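Local coordinates for protein internalin (Listeria monocytogenes serotype 4b, PDB 4FMZ) that probably mediates protein recognition in adhesion to or invasion of host cells, as a leucine-rich-repeat member of the internalin family, at residues A[109-123]-A[131-145]. Residues are numbered along the deposited sequence; the frame is centred on the assembly and turned at random.
Sequences LTNLRELYLNEDNIS and LTKMYSLNLGANHNL
Asn142 and the backbone of 117-122 illustrate how neighbouring coils of a leucine-rich-repeat solenoid are joined: a buried asparagine, part of the asparagine ladder of this fold, adds side-chain hydrogen bonds where the chain leaves the strand, beside the backbone bond from Glu119 N to Gly140 O. With CG beside its backbone N (chi1 -81°), its amide reaches into the preceding coil. There ND2 donates to Leu117 O at 2.8 Å, from above the carbonyl plane, and OD1 accepts from Ile122 N at 2.9 Å. The other ND2 proton goes to Leu139 O within its own coil, so three bonds fix the rotation of the amide.

Before this turn, strands 114-116 and 136-138 run parallel, with strand 159-161 next in the row, beside 136-138. On the inward face Leu115 and Leu137 lie side by side, pointing the same way, and Leu115 CD2 meets Leu137 CD1 at 3.8 Å. Met134, a selenomethionine bent at chi2 and chi3, sets its methyl CE against both Leu112 CB and Leu115 CB, 3.8 Å from each. The opposite face is polar and aromatic: Tyr116 crosses Asn138 at about a right angle, its CD1 lying 3.6 Å from Asn138 CB, while one water bridges Tyr116 OH and Ser136 OG. Asn138 OD1 accepts from Gly140 N, two residues on, forming an Asx turn.

At the strand entrance, bends at chi2 and chi3 fold Arg113 back to place NE 2.8 Å from Lys133 O, with its guanidinium nearly perpendicular to the Tyr135 ring. Lys133, extended beyond CG, runs alongside Asn111, where its NZ donates to OD1 at 2.9 Å.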
loop_
_atom_site.group_PDB
_atom_site.type_symbol
_atom_site.label_atom_id
_atom_site.label_comp_id
_atom_site.label_asym_id
_atom_site.label_seq_id
_atom_site.Cartn_x
_atom_site.Cartn_y
_atom_site.Cartn_z
ATOM N N LEU A 109 5.545 20.868 -9.610
ATOM C CA LEU A 109 4.524 20.064 -10.298
ATOM C C LEU A 109 3.261 19.964 -9.424
ATOM O O LEU A 109 2.799 18.873 -9.087
ATOM C CB LEU A 109 5.084 18.680 -10.694
ATOM C CG LEU A 109 6.455 18.634 -11.401
ATOM C CD1 LEU A 109 6.778 17.220 -11.867
ATOM C CD2 LEU A 109 6.509 19.584 -12.599
ATOM N N THR A 110 2.670 21.142 -9.123
ATOM C CA THR A 110 1.532 21.305 -8.206
ATOM C C THR A 110 0.194 20.773 -8.762
ATOM O O THR A 110 -0.782 20.766 -8.017
ATOM C CB THR A 110 1.426 22.750 -7.740
ATOM O OG1 THR A 110 1.338 23.635 -8.871
ATOM C CG2 THR A 110 2.592 23.147 -6.837
ATOM N N ASN A 111 0.145 20.283 -10.020
ATOM C CA ASN A 111 -1.084 19.668 -10.538
ATOM C C ASN A 111 -1.044 18.129 -10.373
ATOM O O ASN A 111 -2.006 17.443 -10.739
ATOM C CB ASN A 111 -1.329 20.056 -11.984
ATOM C CG ASN A 111 -1.689 21.507 -12.126
ATOM O OD1 ASN A 111 -2.462 22.070 -11.342
ATOM N ND2 ASN A 111 -1.109 22.146 -13.117
ATOM N N LEU A 112 0.053 17.595 -9.801
ATOM C CA LEU A 112 0.185 16.152 -9.586
ATOM C C LEU A 112 -0.934 15.609 -8.665
ATOM O O LEU A 112 -1.223 16.183 -7.609
ATOM C CB LEU A 112 1.561 15.799 -9.010
ATOM C CG LEU A 112 2.702 15.650 -10.024
ATOM C CD1 LEU A 112 4.019 15.424 -9.308
ATOM C CD2 LEU A 112 2.428 14.512 -11.023
ATOM N N ARG A 113 -1.601 14.548 -9.139
ATOM C CA ARG A 113 -2.689 13.858 -8.449
ATOM C C ARG A 113 -2.223 12.459 -8.037
ATOM O O ARG A 113 -2.554 11.976 -6.943
ATOM C CB ARG A 113 -3.932 13.762 -9.361
ATOM C CG ARG A 113 -4.490 15.090 -9.874
ATOM C CD ARG A 113 -5.064 16.021 -8.808
ATOM N NE ARG A 113 -5.921 15.368 -7.806
ATOM C CZ ARG A 113 -7.198 15.033 -7.991
ATOM N NH1 ARG A 113 -7.782 15.233 -9.167
ATOM N NH2 ARG A 113 -7.892 14.473 -7.009
ATOM N N GLU A 114 -1.448 11.810 -8.915
ATOM C CA GLU A 114 -0.919 10.469 -8.661
ATOM C C GLU A 114 0.592 10.456 -8.870
ATOM O O GLU A 114 1.078 10.829 -9.947
ATOM C CB GLU A 114 -1.599 9.420 -9.555
ATOM C CG GLU A 114 -3.092 9.274 -9.328
ATOM C CD GLU A 114 -3.709 7.983 -9.827
ATOM O OE1 GLU A 114 -2.970 6.984 -9.996
ATOM O OE2 GLU A 114 -4.944 7.973 -10.049
ATOM N N LEU A 115 1.331 10.065 -7.828
ATOM C CA LEU A 115 2.790 10.034 -7.872
ATOM C C LEU A 115 3.336 8.777 -7.209
ATOM O O LEU A 115 3.128 8.585 -6.007
ATOM C CB LEU A 115 3.355 11.302 -7.198
ATOM C CG LEU A 115 4.872 11.383 -6.980
ATOM C CD1 LEU A 115 5.644 11.501 -8.319
ATOM C CD2 LEU A 115 5.193 12.543 -6.088
ATOM N N TYR A 116 4.016 7.900 -7.998
ATOM C CA TYR A 116 4.623 6.670 -7.451
ATOM C C TYR A 116 6.131 6.792 -7.529
ATOM O O TYR A 116 6.691 7.045 -8.599
ATOM C CB TYR A 116 4.167 5.368 -8.152
ATOM C CG TYR A 116 2.679 5.085 -8.224
ATOM C CD1 TYR A 116 1.765 5.841 -7.494
ATOM C CD2 TYR A 116 2.186 4.055 -9.015
ATOM C CE1 TYR A 116 0.394 5.610 -7.591
ATOM C CE2 TYR A 116 0.818 3.810 -9.115
ATOM C CZ TYR A 116 -0.074 4.589 -8.397
ATOM O OH TYR A 116 -1.424 4.395 -8.524
ATOM N N LEU A 117 6.766 6.640 -6.378
ATOM C CA LEU A 117 8.208 6.724 -6.181
ATOM C C LEU A 117 8.691 5.475 -5.463
ATOM O O LEU A 117 9.738 5.490 -4.805
ATOM C CB LEU A 117 8.520 7.983 -5.352
ATOM C CG LEU A 117 8.312 9.322 -6.055
ATOM C CD1 LEU A 117 8.206 10.438 -5.046
ATOM C CD2 LEU A 117 9.429 9.595 -7.041
ATOM N N ASN A 118 7.913 4.396 -5.578
ATOM C CA ASN A 118 8.199 3.115 -4.924
ATOM C C ASN A 118 9.490 2.493 -5.430
ATOM O O ASN A 118 9.787 2.554 -6.623
ATOM C CB ASN A 118 7.043 2.120 -5.113
ATOM C CG ASN A 118 6.716 1.858 -6.567
ATOM O OD1 ASN A 118 6.245 2.736 -7.290
ATOM N ND2 ASN A 118 7.026 0.673 -7.050
ATOM N N GLU A 119 10.258 1.899 -4.506
ATOM C CA GLU A 119 11.524 1.214 -4.780
ATOM C C GLU A 119 12.592 2.153 -5.400
ATOM O O GLU A 119 13.414 1.721 -6.205
ATOM C CB GLU A 119 11.316 -0.058 -5.636
ATOM C CG GLU A 119 10.550 -1.136 -4.884
ATOM C CD GLU A 119 9.999 -2.273 -5.719
ATOM O OE1 GLU A 119 10.782 -3.195 -6.049
ATOM O OE2 GLU A 119 8.778 -2.269 -6.004
ATOM N N ASP A 120 12.590 3.422 -4.985
ATOM C CA ASP A 120 13.624 4.378 -5.346
ATOM C C ASP A 120 14.537 4.492 -4.117
ATOM O O ASP A 120 14.456 3.619 -3.251
ATOM C CB ASP A 120 12.992 5.718 -5.786
ATOM C CG ASP A 120 12.550 5.719 -7.243
ATOM O OD1 ASP A 120 13.317 5.247 -8.090
ATOM O OD2 ASP A 120 11.451 6.221 -7.531
ATOM N N ASN A 121 15.403 5.517 -4.013
ATOM C CA ASN A 121 16.209 5.663 -2.796
ATOM C C ASN A 121 16.072 7.095 -2.254
ATOM O O ASN A 121 17.061 7.811 -2.067
ATOM C CB ASN A 121 17.672 5.257 -3.007
ATOM C CG ASN A 121 18.440 5.093 -1.707
ATOM O OD1 ASN A 121 17.872 4.937 -0.619
ATOM N ND2 ASN A 121 19.752 5.175 -1.783
ATOM N N ILE A 122 14.827 7.501 -1.986
ATOM C CA ILE A 122 14.531 8.849 -1.511
ATOM C C ILE A 122 14.516 8.876 0.027
ATOM O O ILE A 122 13.904 8.018 0.662
ATOM C CB ILE A 122 13.195 9.367 -2.120
ATOM C CG1 ILE A 122 13.216 9.322 -3.672
ATOM C CG2 ILE A 122 12.870 10.794 -1.637
ATOM C CD1 ILE A 122 11.900 8.966 -4.260
ATOM N N SER A 123 15.184 9.878 0.612
ATOM C CA SER A 123 15.235 10.087 2.053
ATOM C C SER A 123 14.694 11.474 2.409
ATOM O O SER A 123 14.243 11.671 3.531
ATOM C CB SER A 123 16.656 9.911 2.574
ATOM O OG SER A 123 17.547 10.804 1.926
ATOM N N LEU A 131 2.581 19.971 -3.056
ATOM C CA LEU A 131 1.789 19.157 -3.978
ATOM C C LEU A 131 0.475 18.774 -3.285
ATOM O O LEU A 131 0.167 17.594 -3.091
ATOM C CB LEU A 131 2.591 17.923 -4.441
ATOM C CG LEU A 131 4.017 18.174 -4.986
ATOM C CD1 LEU A 131 4.591 16.923 -5.617
ATOM C CD2 LEU A 131 4.041 19.312 -6.008
ATOM N N THR A 132 -0.317 19.807 -2.957
ATOM C CA THR A 132 -1.545 19.750 -2.146
ATOM C C THR A 132 -2.756 19.189 -2.900
ATOM O O THR A 132 -3.797 18.996 -2.275
ATOM C CB THR A 132 -1.856 21.142 -1.579
ATOM O OG1 THR A 132 -1.986 22.066 -2.664
ATOM C CG2 THR A 132 -0.789 21.620 -0.606
ATOM N N LYS A 133 -2.622 18.896 -4.209
ATOM C CA LYS A 133 -3.695 18.258 -4.981
ATOM C C LYS A 133 -3.535 16.718 -4.965
ATOM O O LYS A 133 -4.387 16.013 -5.514
ATOM C CB LYS A 133 -3.720 18.765 -6.434
ATOM C CG LYS A 133 -4.248 20.180 -6.613
ATOM C CD LYS A 133 -4.360 20.469 -8.105
ATOM C CE LYS A 133 -4.833 21.857 -8.430
ATOM N NZ LYS A 133 -4.925 22.050 -9.901
HETATM N N MSE A 134 -2.442 16.200 -4.357
HETATM C CA MSE A 134 -2.145 14.753 -4.313
HETATM C C MSE A 134 -3.350 13.933 -3.824
HETATM O O MSE A 134 -3.939 14.242 -2.788
HETATM C CB MSE A 134 -0.924 14.446 -3.420
HETATM C CG MSE A 134 -0.255 13.096 -3.743
HETATM SE SE MSE A 134 0.450 12.941 -5.567
HETATM C CE MSE A 134 1.824 14.342 -5.464
ATOM N N TYR A 135 -3.716 12.916 -4.616
ATOM C CA TYR A 135 -4.830 12.002 -4.372
ATOM C C TYR A 135 -4.299 10.608 -4.029
ATOM O O TYR A 135 -4.854 9.949 -3.154
ATOM C CB TYR A 135 -5.748 11.953 -5.604
ATOM C CG TYR A 135 -6.893 10.968 -5.508
ATOM C CD1 TYR A 135 -8.109 11.340 -4.946
ATOM C CD2 TYR A 135 -6.799 9.700 -6.077
ATOM C CE1 TYR A 135 -9.190 10.460 -4.912
ATOM C CE2 TYR A 135 -7.866 8.803 -6.027
ATOM C CZ TYR A 135 -9.061 9.191 -5.444
ATOM O OH TYR A 135 -10.138 8.340 -5.399
ATOM N N SER A 136 -3.241 10.155 -4.715
ATOM C CA SER A 136 -2.645 8.845 -4.477
ATOM C C SER A 136 -1.124 8.947 -4.514
ATOM O O SER A 136 -0.559 9.399 -5.508
ATOM C CB SER A 136 -3.142 7.838 -5.508
ATOM O OG SER A 136 -2.547 6.574 -5.278
ATOM N N LEU A 137 -0.471 8.542 -3.420
ATOM C CA LEU A 137 0.971 8.619 -3.301
ATOM C C LEU A 137 1.563 7.287 -2.886
ATOM O O LEU A 137 1.073 6.656 -1.958
ATOM C CB LEU A 137 1.346 9.713 -2.287
ATOM C CG LEU A 137 2.842 9.972 -2.042
ATOM C CD1 LEU A 137 3.528 10.555 -3.295
ATOM C CD2 LEU A 137 3.021 10.903 -0.847
ATOM N N ASN A 138 2.627 6.869 -3.567
ATOM C CA ASN A 138 3.313 5.619 -3.252
ATOM C C ASN A 138 4.796 5.885 -2.977
ATOM O O ASN A 138 5.568 6.164 -3.907
ATOM C CB ASN A 138 3.146 4.579 -4.383
ATOM C CG ASN A 138 3.697 3.213 -4.032
ATOM O OD1 ASN A 138 4.322 3.016 -2.985
ATOM N ND2 ASN A 138 3.512 2.240 -4.921
ATOM N N LEU A 139 5.185 5.774 -1.704
ATOM C CA LEU A 139 6.572 5.949 -1.240
ATOM C C LEU A 139 7.165 4.605 -0.742
ATOM O O LEU A 139 8.199 4.580 -0.053
ATOM C CB LEU A 139 6.637 7.010 -0.122
ATOM C CG LEU A 139 6.289 8.456 -0.540
ATOM C CD1 LEU A 139 6.288 9.377 0.671
ATOM C CD2 LEU A 139 7.248 8.978 -1.595
ATOM N N GLY A 140 6.513 3.515 -1.128
ATOM C CA GLY A 140 6.896 2.166 -0.739
ATOM C C GLY A 140 8.327 1.784 -1.056
ATOM O O GLY A 140 8.832 2.112 -2.124
ATOM N N ALA A 141 8.987 1.088 -0.121
ATOM C CA ALA A 141 10.350 0.551 -0.242
ATOM C C ALA A 141 11.444 1.625 -0.526
ATOM O O ALA A 141 12.421 1.364 -1.232
ATOM C CB ALA A 141 10.406 -0.560 -1.283
ATOM N N ASN A 142 11.286 2.809 0.066
ATOM C CA ASN A 142 12.324 3.833 0.107
ATOM C C ASN A 142 12.912 3.586 1.487
ATOM O O ASN A 142 12.436 4.143 2.473
ATOM C CB ASN A 142 11.753 5.242 -0.115
ATOM C CG ASN A 142 11.534 5.545 -1.572
ATOM O OD1 ASN A 142 12.458 5.943 -2.286
ATOM N ND2 ASN A 142 10.326 5.311 -2.065
ATOM N N HIS A 143 13.832 2.611 1.565
ATOM C CA HIS A 143 14.392 2.064 2.807
ATOM C C HIS A 143 14.986 3.081 3.780
ATOM O O HIS A 143 14.979 2.819 4.980
ATOM C CB HIS A 143 15.438 0.986 2.493
ATOM C CG HIS A 143 14.900 -0.131 1.644
ATOM N ND1 HIS A 143 13.681 -0.739 1.924
ATOM C CD2 HIS A 143 15.425 -0.701 0.534
ATOM C CE1 HIS A 143 13.511 -1.653 0.983
ATOM N NE2 HIS A 143 14.538 -1.674 0.130
ATOM N N ASN A 144 15.449 4.233 3.289
ATOM C CA ASN A 144 16.095 5.240 4.127
ATOM C C ASN A 144 15.197 6.443 4.460
ATOM O O ASN A 144 15.660 7.379 5.121
ATOM C CB ASN A 144 17.396 5.691 3.478
ATOM C CG ASN A 144 18.386 4.558 3.363
ATOM O OD1 ASN A 144 18.763 3.922 4.355
ATOM N ND2 ASN A 144 18.794 4.248 2.148
ATOM N N LEU A 145 13.905 6.385 4.083
ATOM C CA LEU A 145 12.938 7.433 4.397
ATOM C C LEU A 145 12.510 7.333 5.878
ATOM O O LEU A 145 12.278 6.227 6.361
ATOM C CB LEU A 145 11.719 7.301 3.464
ATOM C CG LEU A 145 10.543 8.262 3.674
ATOM C CD1 LEU A 145 10.948 9.724 3.426
ATOM C CD2 LEU A 145 9.376 7.880 2.782
HETATM O O HOH W 1 -0.450 18.552 -6.277
HETATM O O HOH W 2 -4.278 5.375 -7.192
HETATM O O HOH W 3 15.589 2.475 -1.110
HETATM O O HOH W 4 15.425 5.684 0.754
#